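Local structure of agmatinase (Burkholderia thailandensis, 4DZ4) at residues T228-R231 and I232-I235; D311-C314 and L315-Q318; R203-N206 and D207-G211. The protein probably hydrolyses agmatine to putrescine and urea with a pair of manganese ions, as a member of the arginase family. All coordinates share one frame; numbering follows the deposited sequence.

Contact 1. Residues T228-R231 and I232-I235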
# COMPACT_ATOMS: atom_id res chain seq x y z
N THR B 228 -25.19 -24.68 -9.25
CA THR B 228 -23.80 -25.13 -9.29
C THR B 228 -23.59 -26.22 -8.26
O THR B 228 -23.04 -27.28 -8.54
CB THR B 228 -22.86 -23.95 -8.99
OG1 THR B 228 -23.04 -22.93 -9.99
CG2 THR B 228 -21.42 -24.40 -8.97
N LEU B 229 -24.07 -25.94 -7.05
CA LEU B 229 -23.99 -26.87 -5.96
C LEU B 229 -24.66 -28.19 -6.33
O LEU B 229 -24.14 -29.27 -6.04
CB LEU B 229 -24.65 -26.21 -4.75
CG LEU B 229 -25.10 -26.98 -3.55
CD1 LEU B 229 -23.86 -27.68 -2.99
CD2 LEU B 229 -25.62 -25.91 -2.60
N GLU B 230 -25.83 -28.11 -6.96
CA GLU B 230 -26.56 -29.33 -7.32
C GLU B 230 -25.87 -30.13 -8.42
O GLU B 230 -25.86 -31.37 -8.39
CB GLU B 230 -28.04 -29.00 -7.64
CG GLU B 230 -28.78 -28.52 -6.39
CD GLU B 230 -30.21 -28.07 -6.65
OE1 GLU B 230 -30.64 -28.08 -7.82
OE2 GLU B 230 -30.92 -27.72 -5.67
N ARG B 231 -25.23 -29.42 -9.36
CA ARG B 231 -24.46 -30.09 -10.40
C ARG B 231 -23.22 -30.81 -9.81
O ARG B 231 -22.93 -31.95 -10.20
CB ARG B 231 -24.05 -29.10 -11.52
CG ARG B 231 -23.27 -29.74 -12.67
CD ARG B 231 -24.06 -30.79 -13.46
NE ARG B 231 -25.20 -30.19 -14.14
CZ ARG B 231 -25.13 -29.57 -15.32
NH1 ARG B 231 -23.97 -29.49 -15.97
NH2 ARG B 231 -26.22 -29.04 -15.85
N ILE B 232 -22.52 -30.16 -8.87
CA ILE B 232 -21.42 -30.80 -8.13
C ILE B 232 -21.87 -32.11 -7.45
O ILE B 232 -21.24 -33.15 -7.63
CB ILE B 232 -20.75 -29.84 -7.09
CG1 ILE B 232 -20.08 -28.66 -7.81
CG2 ILE B 232 -19.81 -30.61 -6.16
CD1 ILE B 232 -19.71 -27.48 -6.91
N GLU B 233 -22.97 -32.04 -6.71
CA GLU B 233 -23.50 -33.22 -6.01
C GLU B 233 -23.81 -34.35 -6.98
O GLU B 233 -23.51 -35.52 -6.73
CB GLU B 233 -24.77 -32.85 -5.26
CG GLU B 233 -24.56 -31.92 -4.09
CD GLU B 233 -25.86 -31.68 -3.35
OE1 GLU B 233 -26.72 -30.96 -3.89
OE2 GLU B 233 -26.04 -32.25 -2.25
N SER B 234 -24.38 -33.98 -8.12
CA SER B 234 -24.75 -34.93 -9.16
C SER B 234 -23.53 -35.64 -9.74
O SER B 234 -23.55 -36.85 -10.00
CB SER B 234 -25.51 -34.23 -10.28
OG SER B 234 -26.01 -35.21 -11.16
N ILE B 235 -22.45 -34.89 -9.92
CA ILE B 235 -21.23 -35.42 -10.51
C ILE B 235 -20.48 -36.36 -9.54
O ILE B 235 -20.05 -37.45 -9.94
CB ILE B 235 -20.32 -34.26 -10.97
CG1 ILE B 235 -20.91 -33.62 -12.23
CG2 ILE B 235 -18.89 -34.77 -11.22
CD1 ILE B 235 -20.42 -32.22 -12.54
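Arg231 turns CG anti to its backbone N (chi1 -178°), while Ile235, one turn on, holds CG1 anti to its carbonyl carbon (chi1 -73°). These settings bring Ile235 CD1 to 3.8 Å from Arg231 CG, against the aliphatic part of an arginine whose chain bends at chi2 and chi3. The setting is helix 225-236 of the alpha/beta arginase fold, and the pair is an i to i+4 contact along one helix face. The same two residues are joined by the 3.0 Å hydrogen bond from Ile235 N to Arg231 O. The preceding turn repeats the scheme: Thr228 CG2 meets Ile232 CD1 at 4.1 Å, alongside the 2.9 Å hydrogen bond from Ile232 N to Thr228 O, nearly straight at 170°. Thr228 OG1 faces back along the helix and is bonded to Gly224 O, leaving the methyl for the isoleucine. Thr228, Ile232 and Ile235 pack on strand 198-202 through Val198 and Val200; on strand 213-216, Thr228 and Arg231 touch Leu215 and Ile235 touches Asn213. Leu229 and Ile232 also reach Leu278. Glu230 and Ser234 are exposed, whereas Arg231 also touches Trp219. The carboxylates of Glu230 and Glu233 do not pair, Glu230 OE2 standing 5.6 Å from Glu233 OE1. Glu233 OE1 instead lies against the aliphatic base of Glu230, 3.8 Å from its CA and 4.1 Å from its CG.

Contact 2. Residues D311-C314 and L315-Q318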
# COMPACT_ATOMS: atom_id res chain seq x y z
N ASP B 311 -15.92 -22.90 6.80
CA ASP B 311 -17.08 -23.66 6.31
C ASP B 311 -16.78 -25.13 6.06
O ASP B 311 -17.65 -25.97 6.32
CB ASP B 311 -17.69 -22.96 5.09
CG ASP B 311 -18.45 -21.69 5.50
OD1 ASP B 311 -19.02 -21.66 6.61
OD2 ASP B 311 -18.50 -20.72 4.71
N LEU B 312 -15.57 -25.45 5.60
CA LEU B 312 -15.14 -26.85 5.49
C LEU B 312 -15.16 -27.55 6.86
O LEU B 312 -15.66 -28.68 6.98
CB LEU B 312 -13.76 -26.97 4.80
CG LEU B 312 -13.79 -26.55 3.32
CD1 LEU B 312 -12.39 -26.30 2.80
CD2 LEU B 312 -14.49 -27.62 2.48
N LEU B 313 -14.62 -26.90 7.89
CA LEU B 313 -14.72 -27.45 9.25
C LEU B 313 -16.18 -27.70 9.66
O LEU B 313 -16.48 -28.72 10.27
CB LEU B 313 -14.06 -26.56 10.31
CG LEU B 313 -12.54 -26.41 10.07
CD1 LEU B 313 -11.93 -25.47 11.10
CD2 LEU B 313 -11.88 -27.77 10.17
N CYS B 314 -17.06 -26.77 9.34
CA CYS B 314 -18.44 -26.90 9.75
C CYS B 314 -19.11 -28.06 9.04
O CYS B 314 -19.93 -28.75 9.65
CB CYS B 314 -19.17 -25.56 9.53
SG CYS B 314 -18.68 -24.27 10.68
N LEU B 315 -18.76 -28.28 7.77
CA LEU B 315 -19.26 -29.44 7.03
C LEU B 315 -18.86 -30.73 7.74
O LEU B 315 -19.70 -31.61 7.93
CB LEU B 315 -18.77 -29.47 5.59
CG LEU B 315 -19.37 -28.39 4.67
CD1 LEU B 315 -18.62 -28.38 3.34
CD2 LEU B 315 -20.85 -28.67 4.43
N TRP B 316 -17.60 -30.81 8.15
CA TRP B 316 -17.17 -31.98 8.93
C TRP B 316 -17.86 -32.12 10.28
O TRP B 316 -18.15 -33.25 10.69
CB TRP B 316 -15.65 -32.02 9.06
CG TRP B 316 -14.94 -32.51 7.82
CD1 TRP B 316 -15.23 -33.65 7.04
CD2 TRP B 316 -13.77 -31.90 7.17
NE1 TRP B 316 -14.34 -33.76 5.99
CE2 TRP B 316 -13.43 -32.75 6.01
CE3 TRP B 316 -12.99 -30.77 7.43
CZ2 TRP B 316 -12.37 -32.45 5.15
CZ3 TRP B 316 -11.92 -30.48 6.56
CH2 TRP B 316 -11.60 -31.33 5.47
N ARG B 317 -18.10 -31.00 10.97
CA ARG B 317 -18.82 -31.05 12.27
C ARG B 317 -20.19 -31.67 12.02
O ARG B 317 -20.63 -32.53 12.78
CB ARG B 317 -18.97 -29.65 12.89
CG ARG B 317 -19.53 -29.63 14.32
CD ARG B 317 -21.05 -29.60 14.29
NE ARG B 317 -21.63 -29.78 15.62
CZ ARG B 317 -22.94 -29.73 15.88
NH1 ARG B 317 -23.81 -29.49 14.92
NH2 ARG B 317 -23.37 -29.92 17.11
N GLN B 318 -20.85 -31.23 10.95
CA GLN B 318 -22.20 -31.75 10.65
C GLN B 318 -22.21 -33.23 10.31
O GLN B 318 -23.13 -33.95 10.76
CB GLN B 318 -22.86 -30.94 9.53
CG GLN B 318 -23.25 -29.52 9.93
CD GLN B 318 -24.32 -29.44 11.01
OE1 GLN B 318 -24.10 -29.84 12.16
NE2 GLN B 318 -25.50 -28.92 10.65
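Trp316 lays its six-membered ring beside two leucines of the preceding turn: Leu313 CD2 is 4.2 Å from Trp316 CE3, and Leu312 CB is 4.3 Å from Trp316 CZ3. All lie on helix 300-323, the C-terminal helix of the arginase fold, and make i to i+3 and i to i+4 contacts. With CG anti to the carbonyl carbon (chi1 -77°), the indole folds back along the helix, so that Trp316 CE3 approaches Leu312 O to 3.4 Å. That carbonyl still accepts Trp316 N at 3.1 Å in the regular helical bond. Leu312 also touches Leu315, CD2 to CD1 at 4.3 Å. In the next shell, the indole N-H is satisfied by Leu283 O of strand 282-289, which ties the ring to the sheet, and Leu312, Leu313 and Trp316 all rest on Leu133 of strand 131-136. Asp311, also buried, has its carboxylate held by Trp88 NE1 and by a salt bridge to Arg276. Toward the partly exposed end, Arg317 forms a salt bridge with Asp95 and a cation-pi contact with Phe90, while its NH1 donates to Gln318 OE1 at 2.8 Å, 18° out of the guanidinium plane.

Contact 3. Residues R203-N206 and D207-G211. With EDO (1,2-ethanediol), chain R.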
# COMPACT_ATOMS: atom_id res chain seq x y z
N ARG B 203 -11.91 -20.08 -16.12
CA ARG B 203 -12.00 -18.99 -17.09
C ARG B 203 -10.66 -18.82 -17.80
O ARG B 203 -10.29 -17.70 -18.21
CB ARG B 203 -12.49 -17.70 -16.44
CG ARG B 203 -11.75 -17.27 -15.18
CD ARG B 203 -12.50 -16.12 -14.52
NE ARG B 203 -11.80 -15.54 -13.35
CZ ARG B 203 -11.78 -16.04 -12.11
NH1 ARG B 203 -11.16 -15.35 -11.15
NH2 ARG B 203 -12.40 -17.18 -11.80
N THR B 204 -9.98 -19.96 -18.03
CA THR B 204 -8.79 -19.99 -18.87
C THR B 204 -8.84 -21.24 -19.73
O THR B 204 -9.56 -22.20 -19.40
CB THR B 204 -7.47 -19.99 -18.06
OG1 THR B 204 -7.53 -20.96 -17.01
CG2 THR B 204 -7.21 -18.59 -17.47
N TRP B 205 -8.11 -21.19 -20.84
CA TRP B 205 -8.29 -22.17 -21.91
C TRP B 205 -7.30 -23.30 -21.89
O TRP B 205 -6.10 -23.08 -21.76
CB TRP B 205 -8.19 -21.49 -23.28
CG TRP B 205 -8.46 -22.47 -24.39
CD1 TRP B 205 -7.53 -23.15 -25.17
CD2 TRP B 205 -9.75 -22.99 -24.79
NE1 TRP B 205 -8.16 -23.99 -26.06
CE2 TRP B 205 -9.49 -23.95 -25.87
CE3 TRP B 205 -11.07 -22.73 -24.40
CZ2 TRP B 205 -10.52 -24.64 -26.52
CZ3 TRP B 205 -12.10 -23.44 -25.06
CH2 TRP B 205 -11.82 -24.35 -26.10
N ASN B 206 -7.82 -24.52 -22.09
CA ASN B 206 -6.97 -25.70 -22.34
C ASN B 206 -7.54 -26.43 -23.55
O ASN B 206 -8.76 -26.59 -23.66
CB ASN B 206 -7.00 -26.61 -21.10
CG ASN B 206 -5.98 -27.75 -21.15
OD1 ASN B 206 -5.36 -28.06 -22.16
ND2 ASN B 206 -5.86 -28.42 -20.00
N ASP B 207 -6.67 -26.84 -24.47
CA ASP B 207 -7.07 -27.64 -25.63
C ASP B 207 -7.61 -29.02 -25.20
O ASP B 207 -8.32 -29.69 -25.96
CB ASP B 207 -5.89 -27.83 -26.60
CG ASP B 207 -5.57 -26.58 -27.41
OD1 ASP B 207 -6.46 -25.71 -27.62
OD2 ASP B 207 -4.40 -26.48 -27.85
N ASP B 208 -7.25 -29.46 -24.00
CA ASP B 208 -7.66 -30.79 -23.56
C ASP B 208 -7.89 -30.80 -22.04
O ASP B 208 -6.95 -30.92 -21.26
CB ASP B 208 -6.62 -31.83 -24.00
CG ASP B 208 -7.02 -33.26 -23.71
OD1 ASP B 208 -8.10 -33.48 -23.13
OD2 ASP B 208 -6.24 -34.16 -24.06
N TYR B 209 -9.15 -30.68 -21.64
CA TYR B 209 -9.52 -30.63 -20.22
C TYR B 209 -9.62 -32.05 -19.64
O TYR B 209 -10.05 -32.22 -18.48
CB TYR B 209 -10.86 -29.89 -20.03
CG TYR B 209 -10.81 -28.39 -20.23
CD1 TYR B 209 -10.28 -27.54 -19.24
CD2 TYR B 209 -11.29 -27.81 -21.41
CE1 TYR B 209 -10.25 -26.15 -19.43
CE2 TYR B 209 -11.26 -26.44 -21.61
CZ TYR B 209 -10.74 -25.61 -20.62
OH TYR B 209 -10.73 -24.23 -20.86
N LEU B 210 -9.24 -33.04 -20.44
CA LEU B 210 -9.10 -34.45 -19.99
C LEU B 210 -10.43 -35.10 -19.55
O LEU B 210 -10.45 -36.06 -18.78
CB LEU B 210 -8.05 -34.56 -18.86
CG LEU B 210 -6.64 -33.99 -19.10
CD1 LEU B 210 -5.82 -34.08 -17.81
CD2 LEU B 210 -5.94 -34.65 -20.27
N GLY B 211 -11.54 -34.57 -20.05
CA GLY B 211 -12.86 -35.13 -19.74
C GLY B 211 -13.41 -34.74 -18.37
O GLY B 211 -14.43 -35.26 -17.95
C1 EDO R . -3.75 -24.44 -25.09
O1 EDO R . -4.06 -25.49 -24.13
C2 EDO R . -3.18 -23.16 -24.45
O2 EDO R . -4.21 -22.24 -24.02
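Tyr209 holds CG anti to its carbonyl carbon, beside its backbone N, which carries the ring back over Asn206. Asn206 CB lies above one face, 3.9 Å from the ring centroid and 17° off the normal: a CH-pi contact offset toward the rim. At the end of the same ring, Tyr209 OH donates to Thr204 O at 2.8 Å, an acceptor near the ring plane, and takes a weak bond from Asn206 N at 3.2 Å. The phenol thus bridges two backbone positions of the chain leading into the turn. The side chains of Trp205 and Tyr209 cross at about a right angle, and Trp205 turns its pyrrole edge to Asp207 instead. Its NE1 meets Asp207 OD1 at 2.9 Å with an N-H...O angle of 163°. The bond stays in the indole plane but meets Asp207 OD1 from above the carboxylate plane, 35° out of it. Asp208 N donates to Asn206 OD1 at 3.0 Å, from above the amide plane and off the lone pairs. An ethanediol, probably from the crystallisation liquor, accepts Asp207 N at its O1 (3.0 Å), its O2 bonds Trp205 O, and it also bonds Asn84 N of the second subunit. Asp208 forms an Asx turn, OD1 accepting Leu210 N at 3.0 Å. The whole is the loop between strands 198-202 and 213-216: it begins beside the binuclear manganese site, where Thr204 touches the metal ligand His165 and Thr204 OG1 is hydrogen-bonded to Ala164 O, and its outer part packs on the second subunit, Tyr209 on Tyr86 and Trp205 on Gly89.

How the contacts relate
Contact 2 is buried, contact 1 is partly buried on one helix face, and contact 3 is at the surface, where a second subunit packs on it. Contacts 1 and 2 both lie on helices against the parallel sheet, but on different strands: 198-202 and 213-216 for contact 1, 131-136 and 282-289 for contact 2. The strands covered by the helix of contact 1 are also the two that the loop of contact 3 connects. None of the three touches another; centres are 18 Å apart for contacts 1 and 2, and 31 Å for 2 and 3. Backbone bonds and apolar carbons dominate both helices, contact 2 adding polar ties to neighbouring elements, whereas side-chain hydrogen bonds shape the loop.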